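Local structure of flagellar hook associated protein type 3 FlgL (5YTI) at residues I186-T198 with V208-V220. The protein probably serves as a structural component of the bacterial flagellum, as a hook-associated protein of the flagellin family. Numbering follows the deposited sequence.
Sequences IPSGNGRFAIRET and VSSGSVTNEAAFV
Arg192 forms an end-on salt bridge with Glu216, NH1 donating to OE1 at 2.9 Å and NH2 to OE2 at 3.0 Å. Both bonds are nearly straight, with guanidinium and carboxylate planes 19° apart. The arginine chain bends at chi2 and chi3, curling over CG2 of Val213, which lies over one guanidinium face, offset toward its rim. NH1 also lies over the centre of the Phe219 ring, a cation-pi contact with Arg192 CZ 4.6 Å from the Phe219 ring centroid; the two planes are well tilted, so this is no flat stack. The amide of Asn190 uses its two ends differently. OD1 accepts from the backbone N of Arg192, an Asx turn, and from that of Phe193, in the wider Asx motif, just after the type II' turn Ser188-Gly191, while ND2 crosses to Gly211 O (2.8 Å), from above that carbonyl's plane, and weakly to Ser210 O. With CG between backbone N and carbonyl carbon (chi1 55°), Phe193 lays one ring face against Asn190 ND2; CG2 of Val213 sits at the ring's edge, 3.8 Å from CE1. Farther along, Ile195 CD1 reaches Val208 CG1 at 3.9 Å. The Arg192 end faces the second subunit, whose Asn190 O accepts from NH2. Strand 193-197 pairs with 285-290 at the edge of a five-stranded antiparallel sheet, 207-213 belongs to another sheet beside 272-277, and Ala194 touches Gln326 of helix 316-374.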
ATOM      1  N   ILE A 186       3.668  -2.547  -0.744  1.00 89.41           N
ATOM      2  CA  ILE A 186       3.159  -2.622   0.622  1.00 87.32           C
ATOM      3  C   ILE A 186       3.721  -1.392   1.249  1.00 87.89           C
ATOM      4  O   ILE A 186       4.911  -1.131   1.126  1.00 88.68           O
ATOM      5  CB  ILE A 186       3.717  -3.827   1.361  1.00 85.19           C
ATOM      6  CG1 ILE A 186       3.418  -5.079   0.567  1.00 84.69           C
ATOM      7  CG2 ILE A 186       3.135  -3.917   2.751  1.00 85.61           C
ATOM      8  CD1 ILE A 186       3.770  -6.341   1.304  1.00 85.93           C
ATOM      9  N   PRO A 187       2.874  -0.602   1.886  1.00 89.79           N
ATOM     10  CA  PRO A 187       3.431   0.665   2.281  1.00 88.81           C
ATOM     11  C   PRO A 187       4.332   0.502   3.494  1.00 86.80           C
ATOM     12  O   PRO A 187       4.119  -0.374   4.377  1.00 88.68           O
ATOM     13  CB  PRO A 187       2.192   1.527   2.595  1.00 90.57           C
ATOM     14  CG  PRO A 187       1.008   0.706   2.173  1.00 93.03           C
ATOM     15  CD  PRO A 187       1.467  -0.723   2.281  1.00 91.75           C
ATOM     16  N   SER A 188       5.355   1.349   3.497  1.00 82.60           N
ATOM     17  CA  SER A 188       6.339   1.403   4.559  1.00 81.34           C
ATOM     18  C   SER A 188       5.812   2.180   5.735  1.00 81.18           C
ATOM     19  O   SER A 188       4.774   2.850   5.652  1.00 82.02           O
ATOM     20  CB  SER A 188       7.588   2.094   4.056  1.00 81.78           C
ATOM     21  OG  SER A 188       7.260   3.357   3.473  1.00 84.32           O
ATOM     22  N   GLY A 189       6.556   2.126   6.831  1.00 81.72           N
ATOM     23  CA  GLY A 189       6.165   2.811   8.052  1.00 80.23           C
ATOM     24  C   GLY A 189       4.948   2.117   8.616  1.00 81.27           C
ATOM     25  O   GLY A 189       4.749   0.886   8.433  1.00 89.56           O
ATOM     26  N   ASN A 190       4.106   2.923   9.244  1.00 77.35           N
ATOM     27  CA  ASN A 190       2.903   2.438   9.863  1.00 77.73           C
ATOM     28  C   ASN A 190       1.812   2.311   8.852  1.00 79.79           C
ATOM     29  O   ASN A 190       0.661   2.036   9.228  1.00 84.05           O
ATOM     30  CB  ASN A 190       2.421   3.408  10.938  1.00 77.13           C
ATOM     31  CG  ASN A 190       2.228   4.802  10.414  1.00 74.47           C
ATOM     32  OD1 ASN A 190       2.008   4.998   9.226  1.00 73.17           O
ATOM     33  ND2 ASN A 190       2.341   5.790  11.300  1.00 73.88           N
ATOM     34  N   GLY A 191       2.149   2.577   7.592  1.00 77.80           N
ATOM     35  CA  GLY A 191       1.216   2.426   6.504  1.00 77.00           C
ATOM     36  C   GLY A 191       0.883   3.744   5.866  1.00 78.18           C
ATOM     37  O   GLY A 191       0.461   3.799   4.707  1.00 80.47           O
ATOM     38  N   ARG A 192       1.064   4.814   6.624  1.00 79.86           N
ATOM     39  CA  ARG A 192       0.771   6.157   6.143  1.00 81.75           C
ATOM     40  C   ARG A 192       2.004   7.064   6.208  1.00 82.93           C
ATOM     41  O   ARG A 192       2.263   7.834   5.259  1.00 81.20           O
ATOM     42  CB  ARG A 192      -0.383   6.753   6.957  1.00 82.57           C
ATOM     43  CG  ARG A 192      -1.689   5.998   6.781  1.00 82.70           C
ATOM     44  CD  ARG A 192      -2.223   6.116   5.352  1.00 83.80           C
ATOM     45  NE  ARG A 192      -2.597   7.493   5.019  1.00 83.14           N
ATOM     46  CZ  ARG A 192      -3.690   8.095   5.474  1.00 80.91           C
ATOM     47  NH1 ARG A 192      -3.950   9.341   5.118  1.00 80.15           N
ATOM     48  NH2 ARG A 192      -4.527   7.448   6.276  1.00 79.47           N
ATOM     49  N   PHE A 193       2.757   6.977   7.319  1.00 84.15           N
ATOM     50  CA  PHE A 193       4.069   7.663   7.409  1.00 86.24           C
ATOM     51  C   PHE A 193       5.222   6.858   8.033  1.00 85.46           C
ATOM     52  O   PHE A 193       5.040   6.000   8.922  1.00 85.81           O
ATOM     53  CB  PHE A 193       3.956   9.039   8.085  1.00 86.86           C
ATOM     54  CG  PHE A 193       3.318   9.000   9.438  1.00 87.26           C
ATOM     55  CD1 PHE A 193       1.934   9.121   9.578  1.00 87.64           C
ATOM     56  CD2 PHE A 193       4.083   8.833  10.570  1.00 85.83           C
ATOM     57  CE1 PHE A 193       1.331   9.069  10.833  1.00 85.71           C
ATOM     58  CE2 PHE A 193       3.482   8.776  11.821  1.00 85.32           C
ATOM     59  CZ  PHE A 193       2.108   8.905  11.954  1.00 83.81           C
ATOM     60  N   ALA A 194       6.423   7.167   7.544  1.00 85.12           N
ATOM     61  CA  ALA A 194       7.625   6.461   7.949  1.00 86.94           C
ATOM     62  C   ALA A 194       8.611   7.402   8.614  1.00 87.47           C
ATOM     63  O   ALA A 194       8.589   8.599   8.354  1.00 92.57           O
ATOM     64  CB  ALA A 194       8.255   5.785   6.752  1.00 86.39           C
ATOM     65  N   ILE A 195       9.467   6.844   9.472  1.00 87.72           N
ATOM     66  CA  ILE A 195      10.410   7.617  10.279  1.00 87.43           C
ATOM     67  C   ILE A 195      11.814   7.007  10.316  1.00 90.91           C
ATOM     68  O   ILE A 195      12.019   5.899  10.828  1.00 97.47           O
ATOM     69  CB  ILE A 195       9.916   7.722  11.702  1.00 85.07           C
ATOM     70  CG1 ILE A 195       8.523   8.320  11.706  1.00 85.08           C
ATOM     71  CG2 ILE A 195      10.871   8.560  12.519  1.00 84.69           C
ATOM     72  CD1 ILE A 195       7.853   8.217  13.051  1.00 85.63           C
ATOM     73  N   ARG A 196      12.770   7.765   9.794  1.00 91.45           N
ATOM     74  CA  ARG A 196      14.150   7.352   9.640  1.00 92.87           C
ATOM     75  C   ARG A 196      14.975   8.398  10.397  1.00 95.24           C
ATOM     76  O   ARG A 196      14.442   9.433  10.762  1.00 97.65           O
ATOM     77  CB  ARG A 196      14.514   7.334   8.123  1.00 92.27           C
ATOM     78  CG  ARG A 196      13.496   6.679   7.179  1.00 89.32           C
ATOM     79  N   GLU A 197      16.269   8.170  10.620  1.00 99.96           N
ATOM     80  CA  GLU A 197      17.168   9.279  11.032  1.00101.54           C
ATOM     81  C   GLU A 197      17.462  10.167   9.824  1.00101.11           C
ATOM     82  O   GLU A 197      17.201   9.741   8.699  1.00101.70           O
ATOM     83  CB  GLU A 197      18.493   8.759  11.574  1.00102.83           C
ATOM     84  CG  GLU A 197      18.367   7.689  12.634  1.00104.51           C
ATOM     85  CD  GLU A 197      19.224   7.985  13.842  1.00108.20           C
ATOM     86  OE1 GLU A 197      18.819   7.580  14.954  1.00113.87           O
ATOM     87  OE2 GLU A 197      20.284   8.636  13.691  1.00106.93           O
ATOM     88  N   THR A 198      17.994  11.377  10.042  1.00101.63           N
ATOM     89  CA  THR A 198      18.517  12.206   8.933  1.00101.80           C
ATOM     90  C   THR A 198      19.931  11.741   8.635  1.00104.12           C
ATOM     91  O   THR A 198      20.427  10.824   9.290  1.00102.35           O
ATOM     92  CB  THR A 198      18.584  13.705   9.280  1.00101.74           C
ATOM     93  OG1 THR A 198      18.700  13.848  10.696  1.00102.77           O
ATOM     94  CG2 THR A 198      17.351  14.466   8.764  1.00103.05           C
ATOM     95  N   VAL A 208      11.664   6.744  18.435  1.00 87.04           N
ATOM     96  CA  VAL A 208      10.302   7.180  18.065  1.00 88.21           C
ATOM     97  C   VAL A 208       9.362   6.025  17.707  1.00 86.00           C
ATOM     98  O   VAL A 208       9.738   5.112  16.967  1.00 90.43           O
ATOM     99  CB  VAL A 208      10.324   8.153  16.852  1.00 90.41           C
ATOM    100  CG1 VAL A 208       8.992   8.874  16.721  1.00 90.39           C
ATOM    101  CG2 VAL A 208      11.457   9.167  16.963  1.00 88.95           C
ATOM    102  N   SER A 209       8.132   6.085  18.205  1.00 83.64           N
ATOM    103  CA  SER A 209       7.155   5.045  17.931  1.00 83.97           C
ATOM    104  C   SER A 209       6.809   5.073  16.433  1.00 84.26           C
ATOM    105  O   SER A 209       7.253   5.955  15.731  1.00 85.61           O
ATOM    106  CB  SER A 209       5.905   5.248  18.803  1.00 85.28           C
ATOM    107  OG  SER A 209       5.088   6.284  18.293  1.00 86.03           O
ATOM    108  N   SER A 210       6.048   4.099  15.936  1.00 84.04           N
ATOM    109  CA  SER A 210       5.594   4.125  14.547  1.00 80.71           C
ATOM    110  C   SER A 210       4.463   5.153  14.394  1.00 81.79           C
ATOM    111  O   SER A 210       4.225   5.682  13.269  1.00 78.77           O
ATOM    112  CB  SER A 210       5.148   2.734  14.063  1.00 81.28           C
ATOM    113  OG  SER A 210       4.168   2.105  14.892  1.00 81.75           O
ATOM    114  N   GLY A 211       3.780   5.434  15.520  1.00 79.37           N
ATOM    115  CA  GLY A 211       2.703   6.422  15.557  1.00 77.83           C
ATOM    116  C   GLY A 211       1.582   6.108  14.581  1.00 78.00           C
ATOM    117  O   GLY A 211       1.596   5.063  13.931  1.00 82.14           O
ATOM    118  N   SER A 212       0.594   6.992  14.472  1.00 77.42           N
ATOM    119  CA  SER A 212      -0.504   6.792  13.518  1.00 78.34           C
ATOM    120  C   SER A 212      -1.221   8.105  13.147  1.00 78.25           C
ATOM    121  O   SER A 212      -1.088   9.106  13.826  1.00 75.00           O
ATOM    122  CB  SER A 212      -1.559   5.891  14.152  1.00 80.88           C
ATOM    123  OG  SER A 212      -2.485   6.711  14.884  1.00 83.58           O
ATOM    124  N   VAL A 213      -2.015   8.057  12.081  1.00 79.14           N
ATOM    125  CA  VAL A 213      -2.953   9.113  11.756  1.00 78.99           C
ATOM    126  C   VAL A 213      -4.200   8.964  12.634  1.00 82.06           C
ATOM    127  O   VAL A 213      -4.904   7.932  12.548  1.00 84.66           O
ATOM    128  CB  VAL A 213      -3.407   9.018  10.295  1.00 77.50           C
ATOM    129  CG1 VAL A 213      -4.517  10.034  10.008  1.00 76.26           C
ATOM    130  CG2 VAL A 213      -2.216   9.189   9.366  1.00 76.92           C
ATOM    131  N   THR A 214      -4.463   9.986  13.457  1.00 81.68           N
ATOM    132  CA  THR A 214      -5.583   9.993  14.388  1.00 82.49           C
ATOM    133  C   THR A 214      -6.684  10.907  13.906  1.00 84.51           C
ATOM    134  O   THR A 214      -7.828  10.745  14.311  1.00 91.67           O
ATOM    135  CB  THR A 214      -5.203  10.504  15.798  1.00 82.05           C
ATOM    136  OG1 THR A 214      -4.863  11.884  15.715  1.00 84.43           O
ATOM    137  CG2 THR A 214      -4.042   9.741  16.397  1.00 81.31           C
ATOM    138  N   ASN A 215      -6.365  11.892  13.071  1.00 82.65           N
ATOM    139  CA  ASN A 215      -7.408  12.720  12.513  1.00 79.26           C
ATOM    140  C   ASN A 215      -7.267  12.896  10.983  1.00 78.29           C
ATOM    141  O   ASN A 215      -6.581  13.773  10.488  1.00 74.73           O
ATOM    142  CB  ASN A 215      -7.459  14.030  13.283  1.00 80.14           C
ATOM    143  CG  ASN A 215      -8.621  14.903  12.875  1.00 81.76           C
ATOM    144  OD1 ASN A 215      -8.966  14.979  11.684  1.00 85.62           O
ATOM    145  ND2 ASN A 215      -9.216  15.596  13.844  1.00 80.31           N
ATOM    146  N   GLU A 216      -7.969  12.046  10.248  1.00 79.34           N
ATOM    147  CA  GLU A 216      -7.890  12.000   8.795  1.00 80.23           C
ATOM    148  C   GLU A 216      -8.150  13.341   8.108  1.00 84.20           C
ATOM    149  O   GLU A 216      -7.539  13.641   7.060  1.00 91.17           O
ATOM    150  CB  GLU A 216      -8.868  10.975   8.249  1.00 79.54           C
ATOM    151  CG  GLU A 216      -8.599  10.612   6.823  1.00 80.17           C
ATOM    152  CD  GLU A 216      -7.226  10.001   6.649  1.00 81.88           C
ATOM    153  OE1 GLU A 216      -6.475  10.529   5.820  1.00 84.98           O
ATOM    154  OE2 GLU A 216      -6.885   9.006   7.337  1.00 84.12           O
ATOM    155  N   ALA A 217      -9.038  14.155   8.670  1.00 84.14           N
ATOM    156  CA  ALA A 217      -9.311  15.475   8.076  1.00 83.83           C
ATOM    157  C   ALA A 217      -8.172  16.443   8.311  1.00 81.65           C
ATOM    158  O   ALA A 217      -7.897  17.257   7.451  1.00 79.28           O
ATOM    159  CB  ALA A 217     -10.614  16.080   8.596  1.00 84.83           C
ATOM    160  N   ALA A 218      -7.525  16.372   9.473  1.00 79.85           N
ATOM    161  CA  ALA A 218      -6.407  17.277   9.743  1.00 80.24           C
ATOM    162  C   ALA A 218      -5.095  16.870   9.014  1.00 82.60           C
ATOM    163  O   ALA A 218      -4.119  17.606   9.069  1.00 84.19           O
ATOM    164  CB  ALA A 218      -6.170  17.368  11.239  1.00 79.57           C
ATOM    165  N   PHE A 219      -5.097  15.708   8.342  1.00 81.26           N
ATOM    166  CA  PHE A 219      -3.903  15.068   7.825  1.00 79.25           C
ATOM    167  C   PHE A 219      -3.328  15.832   6.656  1.00 80.76           C
ATOM    168  O   PHE A 219      -4.072  16.261   5.781  1.00 80.90           O
ATOM    169  CB  PHE A 219      -4.242  13.669   7.348  1.00 78.23           C
ATOM    170  CG  PHE A 219      -3.127  12.995   6.592  1.00 79.17           C
ATOM    171  CD1 PHE A 219      -2.081  12.390   7.259  1.00 78.74           C
ATOM    172  CD2 PHE A 219      -3.139  12.947   5.207  1.00 80.43           C
ATOM    173  CE1 PHE A 219      -1.085  11.752   6.560  1.00 78.41           C
ATOM    174  CE2 PHE A 219      -2.130  12.318   4.496  1.00 79.54           C
ATOM    175  CZ  PHE A 219      -1.096  11.735   5.178  1.00 79.68           C
ATOM    176  N   VAL A 220      -2.004  15.986   6.637  1.00 80.06           N
ATOM    177  CA  VAL A 220      -1.325  16.621   5.508  1.00 81.30           C
ATOM    178  C   VAL A 220      -0.074  15.837   5.084  1.00 80.51           C
ATOM    179  O   VAL A 220       0.916  15.734   5.827  1.00 79.29           O
ATOM    180  CB  VAL A 220      -0.926  18.090   5.814  1.00 81.86           C
ATOM    181  CG1 VAL A 220      -0.240  18.694   4.599  1.00 81.31           C
ATOM    182  CG2 VAL A 220      -2.140  18.912   6.211  1.00 79.88           C
TER